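Local coordinates for phosphoserine aminotransferase (Bacillus circulans, PDB 2C0R), which catalyses the reversible, pyridoxal phosphate-dependent interconversion of 3-phosphohydroxypyruvate and phosphoserine in serine biosynthesis, and the matching reaction that gives phosphohydroxythreonine in pyridoxine biosynthesis, at residues Y6-G11 and N340-E345; A25-Y30 and S36-S41; N52-R57 and V70-G75; L59-N64 and W254-G259. The protein carries 1 engineered substitution. All coordinates share one frame; numbering follows the deposited sequence.

Contact 1: residues Y6-G11 and N340-E345; sequences YNFNAG and NAVPYE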
# COMPACT_ATOMS: atom_id res chain seq x y z
N TYR A 6 -4.01 25.49 7.54
CA TYR A 6 -5.12 25.57 6.61
C TYR A 6 -4.73 24.73 5.40
O TYR A 6 -4.10 25.22 4.46
CB TYR A 6 -5.33 27.00 6.18
CG TYR A 6 -5.75 27.92 7.31
CD1 TYR A 6 -5.13 29.17 7.40
CD2 TYR A 6 -6.74 27.57 8.21
CE1 TYR A 6 -5.47 30.07 8.39
CE2 TYR A 6 -7.08 28.46 9.21
CZ TYR A 6 -6.44 29.69 9.29
OH TYR A 6 -6.80 30.58 10.30
N ASN A 7 -5.08 23.46 5.49
CA ASN A 7 -4.56 22.45 4.57
C ASN A 7 -5.47 22.23 3.38
O ASN A 7 -6.54 21.64 3.58
CB ASN A 7 -4.40 21.14 5.34
CG ASN A 7 -3.71 20.08 4.50
OD1 ASN A 7 -3.32 20.37 3.37
ND2 ASN A 7 -3.60 18.88 5.10
N PHE A 8 -5.04 22.72 2.22
CA PHE A 8 -5.76 22.55 0.97
C PHE A 8 -5.04 21.59 0.03
O PHE A 8 -5.28 21.60 -1.17
CB PHE A 8 -5.96 23.91 0.28
CG PHE A 8 -7.03 24.73 1.01
CD1 PHE A 8 -6.61 25.61 1.98
CD2 PHE A 8 -8.37 24.61 0.72
CE1 PHE A 8 -7.54 26.37 2.67
CE2 PHE A 8 -9.32 25.36 1.40
CZ PHE A 8 -8.89 26.26 2.38
N ASN A 9 -4.22 20.70 0.57
CA ASN A 9 -3.54 19.71 -0.22
C ASN A 9 -4.55 18.84 -0.98
O ASN A 9 -5.65 18.53 -0.50
CB ASN A 9 -2.74 18.77 0.69
CG ASN A 9 -1.38 19.29 1.05
OD1 ASN A 9 -0.86 18.99 2.13
ND2 ASN A 9 -0.78 20.04 0.16
N ALA A 10 -4.11 18.42 -2.16
CA ALA A 10 -4.95 17.73 -3.14
C ALA A 10 -4.86 16.23 -2.99
O ALA A 10 -5.61 15.55 -3.66
CB ALA A 10 -4.54 18.14 -4.56
N GLY A 11 -3.98 15.67 -2.15
CA GLY A 11 -3.86 14.19 -2.18
C GLY A 11 -2.42 13.79 -1.88
O GLY A 11 -1.64 14.11 -2.80
N ASN A 340 -13.91 16.22 2.20
CA ASN A 340 -14.78 16.21 3.37
C ASN A 340 -14.18 16.76 4.65
O ASN A 340 -14.83 17.57 5.32
CB ASN A 340 -15.26 14.82 3.79
CG ASN A 340 -16.16 14.10 2.80
OD1 ASN A 340 -16.66 14.68 1.84
ND2 ASN A 340 -16.33 12.79 3.01
N ALA A 341 -12.96 16.36 4.99
CA ALA A 341 -12.36 16.71 6.26
C ALA A 341 -11.77 18.12 6.27
O ALA A 341 -11.44 18.58 7.37
CB ALA A 341 -11.25 15.73 6.63
N VAL A 342 -11.71 18.83 5.17
CA VAL A 342 -11.25 20.24 5.21
C VAL A 342 -12.34 21.04 5.90
O VAL A 342 -13.49 21.03 5.43
CB VAL A 342 -10.97 20.74 3.78
CG1 VAL A 342 -10.61 22.22 3.86
CG2 VAL A 342 -9.86 19.93 3.12
N PRO A 343 -12.07 21.69 7.02
CA PRO A 343 -13.11 22.37 7.78
C PRO A 343 -13.56 23.66 7.10
O PRO A 343 -12.85 24.31 6.35
CB PRO A 343 -12.41 22.72 9.10
CG PRO A 343 -11.25 21.77 9.18
CD PRO A 343 -10.78 21.73 7.74
N TYR A 344 -14.79 24.06 7.37
CA TYR A 344 -15.28 25.33 6.82
C TYR A 344 -14.39 26.45 7.27
O TYR A 344 -14.14 27.39 6.50
CB TYR A 344 -16.71 25.51 7.31
CG TYR A 344 -17.35 26.79 6.82
CD1 TYR A 344 -17.62 26.94 5.47
CD2 TYR A 344 -17.70 27.81 7.73
CE1 TYR A 344 -18.22 28.09 4.98
CE2 TYR A 344 -18.29 28.96 7.21
CZ TYR A 344 -18.54 29.09 5.86
OH TYR A 344 -19.15 30.24 5.40
N GLU A 345 -13.86 26.38 8.49
CA GLU A 345 -12.98 27.48 8.94
C GLU A 345 -11.75 27.63 8.04
O GLU A 345 -11.27 28.77 7.87
CB GLU A 345 -12.61 27.21 10.41
CG GLU A 345 -13.84 27.38 11.29
CD GLU A 345 -14.81 26.19 11.31
OE1 GLU A 345 -14.47 25.11 10.74
OE2 GLU A 345 -15.94 26.33 11.85
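Asn-7 and Val-342 bring the two backbones closest, with their CA atoms 7.1 Å apart, where the end of strand 6-7 passes the turn that leads into helix 344-361. No hydrogen bond joins 6-11 to 340-345; the segments meet by van der Waals contact, in part against backbone carbonyls. Val-342 has the largest share. Its CB points toward the other segment and its two methyls divide the work. CG2 sits 3.8 Å from the carbonyl O of Asn-7. CG1 lies anti to the backbone N (chi1 176°), which brings it 4.2 Å from CE2 of Phe-8. The valine and phenylalanine side chains cross at about a right angle. Further out, CE2 of Tyr-6 comes within 4.4 Å of the carbonyl O of Glu-345, a loose contact at the start of the helix. Pro-343 is the N-cap residue of that helix. Within the first segment an Asx turn shapes the bend after the strand. Asn-9 N donates to Asn-7 OD1 over 3.0 Å, at 162° and from above the carbonyl plane. The other end of this amide is held as well: Asn-7 ND2 bonds to the carbonyl O of Glu-39 of the second subunit. Phe-8 also packs on Ser-346 and Leu-350 of helix 344-361. The site is a buried junction of the N-terminal strand, which pairs in parallel with strand 322-323, and the start of the C-terminal helix, beside the dimer interface.

Contact 2: residues A25-Y30 and S36-S41; sequences AEFVDY and SIMEMS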
# COMPACT_ATOMS: atom_id res chain seq x y z
N ALA A 25 -4.31 8.17 20.07
CA ALA A 25 -4.43 7.70 21.44
C ALA A 25 -4.28 6.18 21.56
O ALA A 25 -3.76 5.69 22.58
CB ALA A 25 -5.77 8.15 22.00
N GLU A 26 -4.69 5.43 20.55
CA GLU A 26 -4.53 3.97 20.62
C GLU A 26 -3.43 3.45 19.72
O GLU A 26 -3.31 2.25 19.47
CB GLU A 26 -5.85 3.27 20.34
CG GLU A 26 -6.37 3.43 18.93
CD GLU A 26 -7.75 2.86 18.73
OE1 GLU A 26 -8.37 2.33 19.68
OE2 GLU A 26 -8.27 2.87 17.60
N PHE A 27 -2.52 4.26 19.27
CA PHE A 27 -1.49 3.89 18.29
C PHE A 27 -0.53 2.86 18.85
O PHE A 27 -0.11 1.98 18.09
CB PHE A 27 -0.70 5.14 17.93
CG PHE A 27 0.23 5.00 16.75
CD1 PHE A 27 -0.22 5.26 15.46
CD2 PHE A 27 1.55 4.64 16.89
CE1 PHE A 27 0.59 5.17 14.35
CE2 PHE A 27 2.39 4.54 15.81
CZ PHE A 27 1.93 4.85 14.52
N VAL A 28 -0.19 3.02 20.13
CA VAL A 28 0.73 2.06 20.73
C VAL A 28 0.04 0.81 21.23
O VAL A 28 0.56 -0.29 21.05
CB VAL A 28 1.54 2.74 21.85
CG1 VAL A 28 2.38 1.69 22.52
CG2 VAL A 28 2.39 3.86 21.28
N ASP A 29 -1.08 1.00 21.91
CA ASP A 29 -1.80 -0.11 22.51
C ASP A 29 -3.26 -0.07 22.09
O ASP A 29 -3.99 0.79 22.60
CB ASP A 29 -1.67 -0.03 24.02
CG ASP A 29 -2.20 -1.29 24.71
OD1 ASP A 29 -2.84 -2.17 24.10
OD2 ASP A 29 -1.97 -1.41 25.94
N TYR A 30 -3.63 -0.96 21.18
CA TYR A 30 -5.00 -1.00 20.68
C TYR A 30 -5.84 -1.85 21.62
O TYR A 30 -5.57 -3.04 21.75
CB TYR A 30 -5.04 -1.55 19.29
CG TYR A 30 -6.37 -1.78 18.67
CD1 TYR A 30 -6.91 -0.75 17.88
CD2 TYR A 30 -7.06 -2.98 18.80
CE1 TYR A 30 -8.15 -0.91 17.26
CE2 TYR A 30 -8.30 -3.13 18.17
CZ TYR A 30 -8.82 -2.11 17.41
OH TYR A 30 -10.04 -2.36 16.82
N SER A 36 -0.01 -2.60 18.90
CA SER A 36 -0.62 -1.66 17.97
C SER A 36 -1.43 -2.44 16.94
O SER A 36 -1.09 -3.59 16.67
CB SER A 36 0.52 -0.92 17.26
OG SER A 36 -0.06 -0.07 16.26
N ILE A 37 -2.47 -1.84 16.37
CA ILE A 37 -3.15 -2.51 15.25
C ILE A 37 -2.20 -2.89 14.13
O ILE A 37 -2.41 -3.90 13.44
CB ILE A 37 -4.28 -1.63 14.68
CG1 ILE A 37 -5.24 -2.41 13.76
CG2 ILE A 37 -3.73 -0.41 13.97
CD1 ILE A 37 -6.04 -3.41 14.56
N MET A 38 -1.12 -2.12 13.98
CA MET A 38 -0.10 -2.44 12.97
C MET A 38 0.69 -3.70 13.21
O MET A 38 1.40 -4.14 12.29
CB MET A 38 0.96 -1.33 12.95
CG MET A 38 0.52 -0.05 12.28
SD MET A 38 2.01 0.98 12.43
CE MET A 38 1.72 2.08 11.05
N GLU A 39 0.66 -4.22 14.43
CA GLU A 39 1.50 -5.35 14.76
C GLU A 39 0.73 -6.66 14.79
O GLU A 39 1.32 -7.66 15.23
CB GLU A 39 2.13 -5.13 16.15
CG GLU A 39 3.02 -3.91 16.22
CD GLU A 39 3.47 -3.74 17.67
OE1 GLU A 39 2.60 -3.43 18.53
OE2 GLU A 39 4.67 -3.96 17.94
N MET A 40 -0.53 -6.61 14.42
CA MET A 40 -1.37 -7.80 14.64
C MET A 40 -1.51 -8.58 13.34
O MET A 40 -1.35 -8.04 12.22
CB MET A 40 -2.76 -7.33 15.04
CG MET A 40 -2.72 -6.60 16.37
SD MET A 40 -4.45 -6.30 16.78
CE MET A 40 -4.20 -5.30 18.26
N SER A 41 -1.84 -9.85 13.43
CA SER A 41 -2.02 -10.67 12.26
C SER A 41 -3.22 -10.20 11.46
O SER A 41 -4.28 -9.94 12.04
CB SER A 41 -2.29 -12.11 12.73
OG SER A 41 -2.51 -12.94 11.57
O HOH W 1 -3.27 0.84 17.12
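Ser-36 meets Phe-27 through its hydroxyl. OG donates to the carbonyl O of Phe-27 over 2.7 Å and approaches almost in line with the C=O bond. With OG anti to the backbone N (chi1 175°), the same oxygen accepts from Met-38 N at 3.2 Å, which makes an ST turn. An alanine here would lose both bonds and is likely to leave the Phe-27 carbonyl without this donor and the turn less firmly set. Glu-39 OE1 accepts from Ser-36 N over 2.8 Å with its anti lone pair. Ile-37 begins the short 3-10 segment 37-39. Its N reaches a water that in turn donates to the carbonyl O of Glu-26. Its CD1 lies over the centre of one face of the Tyr-30 ring, a CH-pi contact 4.1 Å from the centroid. Met-38 SD makes an oblique Met-aromatic contact with the Phe-27 ring, 4.4 Å from CZ. Both segments belong to the loop between helices 17-25 and 45-61, which lies against the second subunit. The Phe-27 ring meets that of Phe-27 of the second subunit, and Glu-39 forms a salt bridge to Arg-4 of that subunit. Met-40 reaches out with an extended chain, and its CE touches CD2 of Tyr-30 at 3.7 Å.

Contact 3: residues N52-R57 and V70-G75; sequences NEAQAR and VLFIQG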
# COMPACT_ATOMS: atom_id res chain seq x y z
N ASN A 52 -13.40 -6.17 8.22
CA ASN A 52 -14.78 -6.43 7.82
C ASN A 52 -15.72 -5.29 8.19
O ASN A 52 -16.65 -4.99 7.43
CB ASN A 52 -15.24 -7.73 8.45
CG ASN A 52 -14.57 -8.92 7.80
OD1 ASN A 52 -14.09 -9.87 8.47
ND2 ASN A 52 -14.51 -8.86 6.51
N GLU A 53 -15.51 -4.63 9.29
CA GLU A 53 -16.34 -3.50 9.71
C GLU A 53 -16.23 -2.36 8.71
O GLU A 53 -17.22 -1.69 8.42
CB GLU A 53 -15.93 -3.03 11.12
CG GLU A 53 -16.73 -1.87 11.70
CD GLU A 53 -16.04 -1.24 12.90
OE1 GLU A 53 -15.23 -1.89 13.56
OE2 GLU A 53 -16.22 -0.04 13.18
N ALA A 54 -15.02 -2.16 8.20
CA ALA A 54 -14.84 -1.04 7.27
C ALA A 54 -15.72 -1.28 6.04
O ALA A 54 -16.32 -0.34 5.54
CB ALA A 54 -13.38 -0.91 6.87
N GLN A 55 -15.75 -2.53 5.55
CA GLN A 55 -16.58 -2.82 4.40
C GLN A 55 -18.06 -2.60 4.69
O GLN A 55 -18.76 -1.97 3.92
CB GLN A 55 -16.33 -4.27 3.99
CG GLN A 55 -14.91 -4.56 3.58
CD GLN A 55 -14.79 -6.08 3.36
OE1 GLN A 55 -15.64 -6.70 2.69
NE2 GLN A 55 -13.75 -6.63 3.93
N ALA A 56 -18.54 -3.11 5.82
CA ALA A 56 -19.91 -2.94 6.23
C ALA A 56 -20.27 -1.48 6.44
O ALA A 56 -21.36 -1.05 6.06
CB ALA A 56 -20.22 -3.68 7.54
N ARG A 57 -19.39 -0.70 7.04
CA ARG A 57 -19.76 0.71 7.23
C ARG A 57 -19.80 1.47 5.92
O ARG A 57 -20.62 2.36 5.74
CB ARG A 57 -18.65 1.35 8.09
CG ARG A 57 -18.72 0.97 9.52
CD ARG A 57 -17.68 1.74 10.32
NE ARG A 57 -17.66 1.40 11.72
CZ ARG A 57 -18.63 1.25 12.59
NH1 ARG A 57 -19.90 1.38 12.23
NH2 ARG A 57 -18.40 0.95 13.85
N VAL A 70 -16.88 -4.81 -1.21
CA VAL A 70 -15.85 -3.80 -0.99
C VAL A 70 -14.49 -4.52 -0.90
O VAL A 70 -14.31 -5.36 -0.03
CB VAL A 70 -16.12 -2.99 0.28
CG1 VAL A 70 -15.01 -1.99 0.56
CG2 VAL A 70 -17.49 -2.32 0.20
N LEU A 71 -13.60 -4.16 -1.82
CA LEU A 71 -12.26 -4.66 -1.82
C LEU A 71 -11.28 -3.58 -1.38
O LEU A 71 -11.50 -2.41 -1.68
CB LEU A 71 -11.88 -5.13 -3.25
CG LEU A 71 -12.87 -6.06 -3.90
CD1 LEU A 71 -12.42 -6.36 -5.33
CD2 LEU A 71 -13.09 -7.35 -3.12
N PHE A 72 -10.20 -4.00 -0.76
CA PHE A 72 -9.10 -3.10 -0.44
C PHE A 72 -7.89 -3.61 -1.21
O PHE A 72 -7.42 -4.75 -0.96
CB PHE A 72 -8.82 -3.10 1.04
CG PHE A 72 -10.01 -2.64 1.87
CD1 PHE A 72 -10.55 -3.47 2.85
CD2 PHE A 72 -10.54 -1.38 1.63
CE1 PHE A 72 -11.64 -3.10 3.62
CE2 PHE A 72 -11.64 -1.03 2.37
CZ PHE A 72 -12.20 -1.88 3.32
N ILE A 73 -7.43 -2.80 -2.13
CA ILE A 73 -6.34 -3.17 -3.05
C ILE A 73 -5.21 -2.18 -2.92
O ILE A 73 -5.50 -0.98 -2.78
CB ILE A 73 -6.87 -3.26 -4.48
CG1 ILE A 73 -8.11 -4.14 -4.53
CG2 ILE A 73 -5.75 -3.71 -5.40
CD1 ILE A 73 -8.72 -4.44 -5.90
N GLN A 74 -3.97 -2.63 -2.96
CA GLN A 74 -2.85 -1.70 -2.94
C GLN A 74 -2.61 -1.20 -4.36
O GLN A 74 -3.13 -1.75 -5.34
CB GLN A 74 -1.60 -2.35 -2.34
CG GLN A 74 -1.79 -2.82 -0.90
CD GLN A 74 -0.53 -3.45 -0.35
OE1 GLN A 74 0.49 -2.81 -0.39
NE2 GLN A 74 -0.63 -4.70 0.16
N GLY A 75 -1.75 -0.17 -4.41
CA GLY A 75 -1.24 0.32 -5.67
C GLY A 75 -1.87 1.60 -6.19
O GLY A 75 -1.48 2.05 -7.30
O HOH W 2 -17.83 -5.96 1.35
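Gln-55 lies against Val-70 and Phe-72 and has the largest part of the contact between helix 52-57 and strand 70-73. Its CG is anti to the carbonyl carbon (chi1 -61°), and the chain runs on extended. This brings CG up against Val-70, and the chain crosses the Phe-72 ring at a slant. CG is 3.6 Å from CE1 of Phe-72 and 3.8 Å from CB of Val-70. The amide plane stands 80° from the ring plane, so the two flat groups are not stacked. The Phe-72 ring also meets Ala-54, whose CB points toward the strand and lies 3.9 Å from CZ. Val-70 turns its CB toward the helix too, and its CG2 comes 3.9 Å from the carbonyl O of Gln-55.

The polar end of Gln-55 is buried but well supplied. OE1 accepts from Lys-69 NZ and from a water at 2.7 Å. That water also accepts from Val-70 N at 3.0 Å, so it bridges helix and strand. NE2 bonds to the carbonyl O of His-51 and to Asn-234 OD1. Together these partners fix the rotation of the amide. OE1 also lies 3.3 Å from the carbonyl O of Val-70, but both are acceptors and do not bond.

Around the contact, the His-51 ring meets Phe-72 edge-to-face. The axes of helix 52-57 and strand 70-73 come within 8.7 Å, their N-to-C directions 128° apart. This is a helix packed on the strand outermost, within the chain, in the mixed seven-stranded sheet of the PLP-binding domain of a class-V aminotransferase.

Contact 4: residues L59-N64 and W254-G259; sequences LALLGN and WIEERG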
# COMPACT_ATOMS: atom_id res chain seq x y z
N LEU A 59 -20.63 0.19 2.88
CA LEU A 59 -21.89 -0.17 2.25
C LEU A 59 -23.07 0.52 2.95
O LEU A 59 -23.99 0.98 2.25
CB LEU A 59 -22.10 -1.68 2.20
CG LEU A 59 -21.15 -2.37 1.22
CD1 LEU A 59 -21.28 -3.88 1.39
CD2 LEU A 59 -21.44 -2.03 -0.21
N ALA A 60 -23.04 0.59 4.26
CA ALA A 60 -24.14 1.25 4.96
C ALA A 60 -24.19 2.75 4.57
O ALA A 60 -25.31 3.28 4.40
CB ALA A 60 -24.05 1.05 6.45
N LEU A 61 -23.07 3.41 4.46
CA LEU A 61 -23.14 4.83 4.08
C LEU A 61 -23.83 4.99 2.74
O LEU A 61 -24.45 6.03 2.49
CB LEU A 61 -21.71 5.41 4.04
CG LEU A 61 -21.15 5.76 5.44
CD1 LEU A 61 -19.64 6.02 5.33
CD2 LEU A 61 -21.84 6.97 6.07
N LEU A 62 -23.71 3.98 1.87
CA LEU A 62 -24.32 4.04 0.55
C LEU A 62 -25.73 3.50 0.50
O LEU A 62 -26.32 3.32 -0.59
CB LEU A 62 -23.41 3.28 -0.44
CG LEU A 62 -22.08 3.97 -0.78
CD1 LEU A 62 -21.20 2.90 -1.44
CD2 LEU A 62 -22.24 5.19 -1.66
N GLY A 63 -26.28 3.25 1.67
CA GLY A 63 -27.67 2.79 1.74
C GLY A 63 -27.83 1.28 1.69
O GLY A 63 -28.92 0.76 1.36
N ASN A 64 -26.77 0.52 2.02
CA ASN A 64 -26.75 -0.94 1.94
C ASN A 64 -27.20 -1.50 0.62
O ASN A 64 -28.07 -2.35 0.58
CB ASN A 64 -27.56 -1.53 3.12
CG ASN A 64 -26.75 -1.40 4.42
OD1 ASN A 64 -27.28 -1.20 5.51
ND2 ASN A 64 -25.44 -1.51 4.28
N TRP A 254 -16.47 8.63 11.23
CA TRP A 254 -16.64 10.10 11.30
C TRP A 254 -17.66 10.57 10.26
O TRP A 254 -18.46 11.45 10.55
CB TRP A 254 -15.25 10.71 11.11
CG TRP A 254 -15.22 12.20 10.95
CD1 TRP A 254 -15.11 13.13 11.98
CD2 TRP A 254 -15.30 12.98 9.74
NE1 TRP A 254 -15.11 14.41 11.47
CE2 TRP A 254 -15.23 14.33 10.11
CE3 TRP A 254 -15.42 12.64 8.39
CZ2 TRP A 254 -15.28 15.35 9.15
CZ3 TRP A 254 -15.47 13.64 7.44
CH2 TRP A 254 -15.40 14.99 7.83
N ILE A 255 -17.66 9.98 9.06
CA ILE A 255 -18.67 10.44 8.07
C ILE A 255 -20.05 10.18 8.61
O ILE A 255 -20.97 11.01 8.47
CB ILE A 255 -18.44 9.73 6.72
CG1 ILE A 255 -17.13 10.12 6.05
CG2 ILE A 255 -19.61 10.05 5.76
CD1 ILE A 255 -16.75 9.36 4.78
N GLU A 256 -20.21 9.02 9.24
CA GLU A 256 -21.54 8.70 9.80
C GLU A 256 -21.88 9.76 10.84
O GLU A 256 -23.02 10.25 10.91
CB GLU A 256 -21.55 7.28 10.35
CG GLU A 256 -22.80 6.89 11.08
CD GLU A 256 -24.02 6.53 10.27
OE1 GLU A 256 -24.82 5.70 10.78
OE2 GLU A 256 -24.23 7.05 9.14
N GLU A 257 -20.91 10.14 11.66
CA GLU A 257 -21.19 11.11 12.72
C GLU A 257 -21.53 12.49 12.19
O GLU A 257 -22.11 13.31 12.91
CB GLU A 257 -19.95 11.34 13.59
CG GLU A 257 -19.55 10.20 14.48
CD GLU A 257 -18.18 10.46 15.13
OE1 GLU A 257 -17.42 11.33 14.65
OE2 GLU A 257 -17.90 9.76 16.12
N ARG A 258 -21.10 12.73 10.97
CA ARG A 258 -21.27 14.02 10.33
C ARG A 258 -22.61 14.06 9.60
O ARG A 258 -22.87 15.03 8.91
CB ARG A 258 -20.15 14.27 9.34
CG ARG A 258 -18.76 14.53 9.87
CD ARG A 258 -18.66 15.99 10.32
NE ARG A 258 -18.03 16.13 11.60
CZ ARG A 258 -17.73 15.37 12.62
NH1 ARG A 258 -17.97 14.06 12.72
NH2 ARG A 258 -17.12 15.98 13.65
N GLY A 259 -23.44 13.02 9.75
CA GLY A 259 -24.74 12.97 9.05
C GLY A 259 -24.71 12.15 7.80
O GLY A 259 -25.56 12.30 6.91
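Leu-61 and Ile-255 make the apolar part of this contact. Both branches of the leucine face the isoleucine. CD2 lies 3.8 Å from CG2 of Ile-255, and CD1 is 4.1 Å from the same methyl. The two side chains cross at about a right angle. The isoleucine's first torsion turns CG2 away from the backbone N, and this methyl is the one that meets both branches of Leu-61. Leu-261 of helix 260-280 also packs on Ile-255.

Glu-256 adds a contact between a methyl and a carboxylate. Its chain bends at chi2 (78°), and OE2 comes 3.9 Å from CD2 of Leu-61. No hydrogen bond crosses between the two segments. An alanine at Leu-61 would lack both methyls and would probably open a gap beside CG2 of Ile-255, with OE2 of Glu-256 losing its methyl neighbour.

Backbone bonds end both helices in the same way. Each finishes in a Schellman motif, with a glycine of positive phi as the C-prime residue. In helix 45-61 Asn-64 N bonds to the carbonyl O of Leu-59 at 2.8 Å, and Gly-63 N to that of Ala-60. In helix 242-257 Gly-259 N bonds to the carbonyl O of Glu-256 at 3.0 Å, and Gly-260 N to that of Ile-255. The contact thus joins the C-terminal ends of two helices.

Packing and charge act within 254-259. CG of Arg-258 lies 3.5 Å above the centre of one face of the Trp-254 ring. NH1 forms a salt bridge to Glu-257 OE1, whose hydrogen bond, 3.4 Å long, is weak. The arginine has a second mate in Glu-18, and Arg-22 pairs with Glu-257.

From the N terminus, residues 6-11 open contact 1, which closes only at 340-345. The other three contacts are nested inside this long loop. Contact 2 closes first, a short loop between helices 17-25 and 45-61. It is in series with contacts 3 and 4. Contact 3 ties helix 45-61 to strand 68-73, outermost within the chain in the large sheet. Contact 4 ties the end of the same helix to helix 242-257, and contacts 3 and 4 cross along the chain. They touch where Val-70 CG2 meets Leu-59 CG at 3.8 Å. Contact 4 also touches contact 1, through Trp-254 and Asn-340. Contacts 1, 2 and 3 reach the second subunit.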